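Local coordinates for protein arabinan endo-1,5-alpha-l-arabinosidase A (Cellvibrio cellulosa, PDB 1GYH) that hydrolyses alpha-1,5 bonds of linear arabinan in plant cell walls, releasing mostly arabinotriose, with a five-blade beta-propeller fold, at residues Lys34-Trp39 / Leu289-Leu294; Leu276-Ala281 / Lys307-Tyr312. All blocks are in the same frame, centred on the assembly; numbering follows the deposited sequence. Where two conformers were deposited one is given.

In the fold
Interaction 1 and interaction 2 are both buried, and both involve the last four-stranded sheet of this five-blade propeller, on its neighbouring strands 286-296 and 271-280. Interaction 1 joins that blade to the loop and strand start of the first blade, whereas interaction 2 lays the short helix 308-311 against the last blade itself. The chemistry shifts accordingly: in 34-39 / 289-294 aliphatic groups meet an indole, an arginine and a backbone carbonyl, while 276-281 / 307-312 brings together leucine and alanine methyls. Tyr-312 ties them together, its OH hydrogen-bonded to Arg-36 O and its O to Lys-290 NZ, which also binds Leu-309 O.

Interaction 1: Lys34-Trp39 / Leu289-Leu294; sequences KDRVNW and LKILNL
Trp-39 and Leu-289 meet with their side chains at about a right angle, one branch of the leucine carrying the touch: CD2 lies 3.7 Å from NE1 of Trp-39. The methyl approaches the indole obliquely, near the pyrrole part of the ring system. Leu-289 brings it there by setting CG opposite its backbone N (chi1 177°), while the indole offers a broad, rigid surface that suits a buried seam between two sheets. The same NE1 makes a weak hydrogen bond to Arg-36 O, 3.3 Å long and bent to 127°, which joins the start of strand 38-44 to the turn before it.

That carbonyl also meets Ile-291, whose CD1 reaches to 3.8 Å from Arg-36 O. A beta-branched residue is at home in a strand, and the longer branch of this one, stretched out along chi2 (-180°), carries CD1 to the carbonyl. Its short branch, CG2, may also touch the arginine, lying 3.9 Å from NH1 of Arg-36 in the conformer given, but a second deposited conformer of the arginine makes this doubtful.

The turn has its own support. Asp-35 OD1 accepts from Asn-38 N at 2.9 Å, on its syn side and nearly straight, and from Val-37 N above the carboxylate plane, making an Asx turn within an Asx motif. Arg-36 fills it with a left-handed backbone conformation.

Strand 286-296 belongs to the last blade, whereas strand 38-44 belongs to the first, so the contact lies at the junction where the two blades meet in the propeller ring. Met-12 of strand 11-15, Trp-19 and Leu-21 of strand 18-23 pack around it, Tyr-312 packs on Trp-39, Leu-289 and Ile-291 within the seam, and strand 315-316 runs parallel beside strand 38-44.

Interaction 2: Leu276-Ala281 / Lys307-Tyr312; sequences LHAYEA and KELDSY
Leu-309 meets Leu-276 and Ala-278 through a single methyl, CD2, which is placed between two residues that share one face of a strand. CD2 is 4.4 Å from CD1 of Leu-276 and 4.5 Å from CB of Ala-278, the long end of van der Waals contact, so the packing is light. Leu-309 loses about as much surface as its two partners together. Its chi1 of -61° sets CG beside the backbone N, and with CD1 extended away from CA (chi2 169°), the other methyl, CD2, is the one presented to the strand.

The partners differ in how they meet it. Ala-278 points toward the helix and, with only CB to offer, leaves room for the larger leucine to approach. Leu-276 starts off at an angle, but its CG lies beside both backbone N and carbonyl carbon (chi1 60°), an uncommon setting for leucine that swings the CD1 branch within reach of CD2. Large and small residues thus complement each other, and the touching groups are aliphatic on both sides.

Helix 308-311 is barely one turn long. Lys-307 O accepts from Asp-310 N at 2.9 Å and from Ser-311 N at 3.3 Å, and Tyr-312 N bonds to Glu-308 O; these bonds hold the single turn that presents Leu-309 to the strand.

Strand alternation sends His-277 and Tyr-279 to the opposite face. There His-277 NE2 gives a weak bond to Tyr-279 OH, and ND1 accepts from the backbone N of Asp-9, the probable catalytic proton acceptor.

Within the last blade, strand 271-280 lies between strands 257-268 and 286-296. Leu-260 of strand 257-268 touches both Ala-278 and Leu-309, Asp-310 forms a salt bridge with Arg-256, and Glu-308 binds the backbone of Asn-293, so the little helix is pinned across all three strands.

Interaction 1: Lys34-Trp39 / Leu289-Leu294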
loop_
_atom_site.group_PDB
_atom_site.type_symbol
_atom_site.label_atom_id
_atom_site.label_comp_id
_atom_site.label_asym_id
_atom_site.label_seq_id
_atom_site.Cartn_x
_atom_site.Cartn_y
_atom_site.Cartn_z
ATOM N N LYS A 34 18.489 6.693 9.976
ATOM C CA LYS A 34 19.160 7.907 9.500
ATOM C C LYS A 34 19.574 7.820 8.019
ATOM O O LYS A 34 19.767 8.844 7.397
ATOM C CB LYS A 34 20.361 8.247 10.423
ATOM C CG LYS A 34 19.929 8.539 11.901
ATOM C CD LYS A 34 19.191 9.891 12.099
ATOM C CE LYS A 34 18.715 10.084 13.536
ATOM N NZ LYS A 34 18.259 11.458 13.756
ATOM N N ASP A 35 19.682 6.614 7.457
ATOM C CA ASP A 35 20.255 6.405 6.113
ATOM C C ASP A 35 19.449 5.523 5.150
ATOM O O ASP A 35 19.905 5.266 4.058
ATOM C CB ASP A 35 21.678 5.826 6.228
ATOM C CG ASP A 35 21.726 4.504 7.027
ATOM O OD1 ASP A 35 20.682 3.793 7.118
ATOM O OD2 ASP A 35 22.770 4.121 7.581
ATOM N N ARG A 36 18.260 5.072 5.552
ATOM C CA ARG A 36 17.361 4.228 4.739
ATOM C C ARG A 36 17.803 2.765 4.565
ATOM O O ARG A 36 17.155 2.004 3.834
ATOM C CB ARG A 36 17.114 4.812 3.316
ATOM C CG ARG A 36 16.320 6.069 3.229
ATOM C CD ARG A 36 15.805 6.315 1.766
ATOM N NE ARG A 36 16.830 6.773 0.828
ATOM C CZ ARG A 36 17.479 6.039 -0.084
ATOM N NH1 ARG A 36 17.305 4.728 -0.216
ATOM N NH2 ARG A 36 18.360 6.646 -0.869
ATOM N N VAL A 37 18.888 2.386 5.233
ATOM C CA VAL A 37 19.501 1.055 5.130
ATOM C C VAL A 37 19.533 0.336 6.504
ATOM O O VAL A 37 19.181 -0.838 6.597
ATOM C CB VAL A 37 20.969 1.164 4.613
ATOM C CG1 VAL A 37 21.725 -0.192 4.693
ATOM C CG2 VAL A 37 20.999 1.707 3.190
ATOM N N ASN A 38 20.032 1.022 7.524
ATOM C CA ASN A 38 20.132 0.551 8.907
ATOM C C ASN A 38 18.912 1.009 9.740
ATOM O O ASN A 38 18.740 2.209 9.988
ATOM C CB ASN A 38 21.451 1.069 9.526
ATOM C CG ASN A 38 22.673 0.557 8.804
ATOM O OD1 ASN A 38 23.381 1.292 8.067
ATOM N ND2 ASN A 38 22.958 -0.695 9.018
ATOM N N TRP A 39 18.037 0.062 10.118
ATOM C CA TRP A 39 16.728 0.354 10.733
ATOM C C TRP A 39 16.650 -0.197 12.146
ATOM O O TRP A 39 17.007 -1.353 12.369
ATOM C CB TRP A 39 15.584 -0.275 9.902
ATOM C CG TRP A 39 15.405 0.282 8.496
ATOM C CD1 TRP A 39 15.935 -0.200 7.326
ATOM C CD2 TRP A 39 14.632 1.430 8.137
ATOM N NE1 TRP A 39 15.538 0.587 6.276
ATOM C CE2 TRP A 39 14.751 1.603 6.746
ATOM C CE3 TRP A 39 13.853 2.341 8.856
ATOM C CZ2 TRP A 39 14.127 2.646 6.068
ATOM C CZ3 TRP A 39 13.225 3.374 8.180
ATOM C CH2 TRP A 39 13.372 3.520 6.809
ATOM N N LEU A 289 12.347 -6.114 3.091
ATOM C CA LEU A 289 12.309 -4.775 2.511
ATOM C C LEU A 289 13.258 -4.640 1.317
ATOM O O LEU A 289 14.423 -5.061 1.376
ATOM C CB LEU A 289 12.723 -3.747 3.553
ATOM C CG LEU A 289 12.788 -2.295 3.015
ATOM C CD1 LEU A 289 11.417 -1.797 2.649
ATOM C CD2 LEU A 289 13.404 -1.425 4.041
ATOM N N LYS A 290 12.763 -4.014 0.252
ATOM C CA LYS A 290 13.612 -3.652 -0.892
ATOM C C LYS A 290 13.252 -2.216 -1.351
ATOM O O LYS A 290 12.080 -1.872 -1.468
ATOM C CB LYS A 290 13.521 -4.661 -2.037
ATOM C CG LYS A 290 14.056 -6.011 -1.778
ATOM C CD LYS A 290 15.562 -6.100 -1.465
ATOM C CE LYS A 290 15.933 -7.439 -0.853
ATOM N NZ LYS A 290 17.399 -7.649 -0.606
ATOM N N ILE A 291 14.277 -1.376 -1.514
ATOM C CA ILE A 291 14.151 -0.027 -2.094
ATOM C C ILE A 291 15.008 -0.015 -3.378
ATOM O O ILE A 291 16.192 -0.385 -3.347
ATOM C CB ILE A 291 14.670 1.047 -1.116
ATOM C CG1 ILE A 291 13.928 0.958 0.216
ATOM C CG2 ILE A 291 14.545 2.455 -1.757
ATOM C CD1 ILE A 291 14.330 1.943 1.240
ATOM N N LEU A 292 14.379 0.321 -4.501
ATOM C CA LEU A 292 15.004 0.319 -5.822
ATOM C C LEU A 292 14.940 1.715 -6.424
ATOM O O LEU A 292 13.981 2.465 -6.166
ATOM C CB LEU A 292 14.296 -0.626 -6.796
ATOM C CG LEU A 292 14.320 -2.144 -6.464
ATOM C CD1 LEU A 292 13.254 -2.400 -5.530
ATOM C CD2 LEU A 292 14.075 -2.999 -7.730
ATOM N N ASN A 293 15.955 2.063 -7.216
ATOM C CA ASN A 293 15.929 3.345 -7.955
ATOM C C ASN A 293 14.946 3.247 -9.108
ATOM O O ASN A 293 14.959 2.302 -9.886
ATOM C CB ASN A 293 17.350 3.734 -8.432
ATOM C CG ASN A 293 18.324 3.911 -7.272
ATOM O OD1 ASN A 293 18.190 4.851 -6.471
ATOM N ND2 ASN A 293 19.299 2.972 -7.145
ATOM N N LEU A 294 14.053 4.221 -9.190
ATOM C CA LEU A 294 12.999 4.252 -10.172
ATOM C C LEU A 294 13.429 5.187 -11.319
ATOM O O LEU A 294 13.574 6.414 -11.111
ATOM C CB LEU A 294 11.700 4.739 -9.514
ATOM C CG LEU A 294 10.352 4.623 -10.242
ATOM C CD1 LEU A 294 10.077 3.233 -10.769
ATOM C CD2 LEU A 294 9.237 5.060 -9.238
#

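Interaction 2: Leu276-Ala281 / Lys307-Tyr312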
loop_
_atom_site.group_PDB
_atom_site.type_symbol
_atom_site.label_atom_id
_atom_site.label_comp_id
_atom_site.label_asym_id
_atom_site.label_seq_id
_atom_site.Cartn_x
_atom_site.Cartn_y
_atom_site.Cartn_z
ATOM N N LEU A 276 9.107 -1.886 -1.739
ATOM C CA LEU A 276 8.301 -3.120 -1.825
ATOM C C LEU A 276 8.821 -4.234 -0.904
ATOM O O LEU A 276 9.897 -4.109 -0.299
ATOM C CB LEU A 276 8.265 -3.627 -3.277
ATOM C CG LEU A 276 9.560 -3.995 -4.015
ATOM C CD1 LEU A 276 10.130 -5.308 -3.501
ATOM C CD2 LEU A 276 9.295 -4.165 -5.480
ATOM N N HIS A 277 8.047 -5.324 -0.786
ATOM C CA HIS A 277 8.578 -6.528 -0.152
ATOM C C HIS A 277 8.785 -7.623 -1.175
ATOM O O HIS A 277 8.107 -7.658 -2.206
ATOM C CB HIS A 277 7.723 -7.011 1.036
ATOM C CG HIS A 277 6.407 -7.624 0.657
ATOM N ND1 HIS A 277 5.202 -6.993 0.897
ATOM C CD2 HIS A 277 6.101 -8.817 0.090
ATOM C CE1 HIS A 277 4.211 -7.770 0.497
ATOM N NE2 HIS A 277 4.725 -8.874 -0.017
ATOM N N ALA A 278 9.727 -8.500 -0.877
ATOM C CA ALA A 278 10.083 -9.592 -1.747
ATOM C C ALA A 278 10.453 -10.826 -0.934
ATOM O O ALA A 278 11.209 -10.730 0.029
ATOM C CB ALA A 278 11.250 -9.167 -2.693
ATOM N N TYR A 279 9.964 -12.002 -1.372
ATOM C CA TYR A 279 10.153 -13.239 -0.592
ATOM C C TYR A 279 11.467 -13.963 -0.933
ATOM O O TYR A 279 11.651 -14.444 -2.059
ATOM C CB TYR A 279 8.924 -14.181 -0.809
ATOM C CG TYR A 279 7.555 -13.547 -0.505
ATOM C CD1 TYR A 279 7.093 -13.363 0.824
ATOM C CD2 TYR A 279 6.707 -13.139 -1.522
ATOM C CE1 TYR A 279 5.838 -12.764 1.089
ATOM C CE2 TYR A 279 5.451 -12.543 -1.246
ATOM C CZ TYR A 279 4.999 -12.373 0.063
ATOM O OH TYR A 279 3.724 -11.775 0.339
ATOM N N GLU A 280 12.355 -14.098 0.039
ATOM C CA GLU A 280 13.702 -14.584 -0.202
ATOM C C GLU A 280 13.746 -16.085 -0.153
ATOM O O GLU A 280 13.671 -16.671 0.943
ATOM C CB GLU A 280 14.683 -14.040 0.860
ATOM C CG GLU A 280 16.145 -14.253 0.499
ATOM C CD GLU A 280 17.129 -13.563 1.441
ATOM O OE1 GLU A 280 16.732 -12.968 2.461
ATOM O OE2 GLU A 280 18.342 -13.642 1.146
ATOM N N ALA A 281 13.964 -16.711 -1.313
ATOM C CA ALA A 281 13.951 -18.155 -1.401
ATOM C C ALA A 281 14.996 -18.826 -0.527
ATOM O O ALA A 281 14.743 -19.896 0.004
ATOM C CB ALA A 281 14.095 -18.615 -2.840
ATOM N N LYS A 307 18.407 -6.284 -10.553
ATOM C CA LYS A 307 19.616 -6.570 -9.775
ATOM C C LYS A 307 19.629 -5.917 -8.415
ATOM O O LYS A 307 20.260 -6.446 -7.505
ATOM C CB LYS A 307 20.888 -6.187 -10.569
ATOM C CG LYS A 307 21.104 -7.106 -11.772
ATOM C CD LYS A 307 21.981 -6.491 -12.881
ATOM C CE LYS A 307 23.350 -6.131 -12.425
ATOM N NZ LYS A 307 24.234 -5.792 -13.613
ATOM N N GLU A 308 18.926 -4.783 -8.265
ATOM C CA GLU A 308 18.840 -4.127 -6.958
ATOM C C GLU A 308 18.045 -4.925 -5.892
ATOM O O GLU A 308 18.162 -4.660 -4.707
ATOM C CB GLU A 308 18.293 -2.706 -7.101
ATOM C CG GLU A 308 19.307 -1.821 -7.845
ATOM C CD GLU A 308 18.871 -0.369 -8.018
ATOM O OE1 GLU A 308 17.748 -0.022 -7.653
ATOM O OE2 GLU A 308 19.680 0.415 -8.544
ATOM N N LEU A 309 17.253 -5.911 -6.322
ATOM C CA LEU A 309 16.722 -6.893 -5.347
ATOM C C LEU A 309 17.843 -7.553 -4.560
ATOM O O LEU A 309 17.645 -7.870 -3.377
ATOM C CB LEU A 309 15.837 -7.961 -5.998
ATOM C CG LEU A 309 14.592 -7.471 -6.694
ATOM C CD1 LEU A 309 13.955 -8.588 -7.506
ATOM C CD2 LEU A 309 13.568 -6.851 -5.755
ATOM N N ASP A 310 19.012 -7.763 -5.180
ATOM C CA ASP A 310 20.173 -8.319 -4.471
ATOM C C ASP A 310 21.067 -7.278 -3.785
ATOM O O ASP A 310 21.571 -7.529 -2.708
ATOM C CB ASP A 310 21.026 -9.156 -5.401
ATOM C CG ASP A 310 20.236 -10.233 -6.088
ATOM O OD1 ASP A 310 19.719 -11.125 -5.357
ATOM O OD2 ASP A 310 20.083 -10.263 -7.338
ATOM N N SER A 311 21.278 -6.122 -4.409
ATOM C CA SER A 311 22.261 -5.157 -3.900
ATOM C C SER A 311 21.718 -4.195 -2.862
ATOM O O SER A 311 22.521 -3.577 -2.130
ATOM C CB SER A 311 22.909 -4.372 -5.051
ATOM O OG SER A 311 21.952 -3.670 -5.820
ATOM N N TYR A 312 20.396 -4.053 -2.774
ATOM C CA TYR A 312 19.795 -3.326 -1.636
ATOM C C TYR A 312 19.646 -4.326 -0.475
ATOM O O TYR A 312 18.892 -5.313 -0.573
ATOM C CB TYR A 312 18.476 -2.651 -1.911
ATOM C CG TYR A 312 17.902 -2.064 -0.652
ATOM C CD1 TYR A 312 18.240 -0.771 -0.251
ATOM C CD2 TYR A 312 17.084 -2.827 0.203
ATOM C CE1 TYR A 312 17.749 -0.232 0.929
ATOM C CE2 TYR A 312 16.597 -2.286 1.392
ATOM C CZ TYR A 312 16.935 -0.999 1.757
ATOM O OH TYR A 312 16.483 -0.463 2.946
#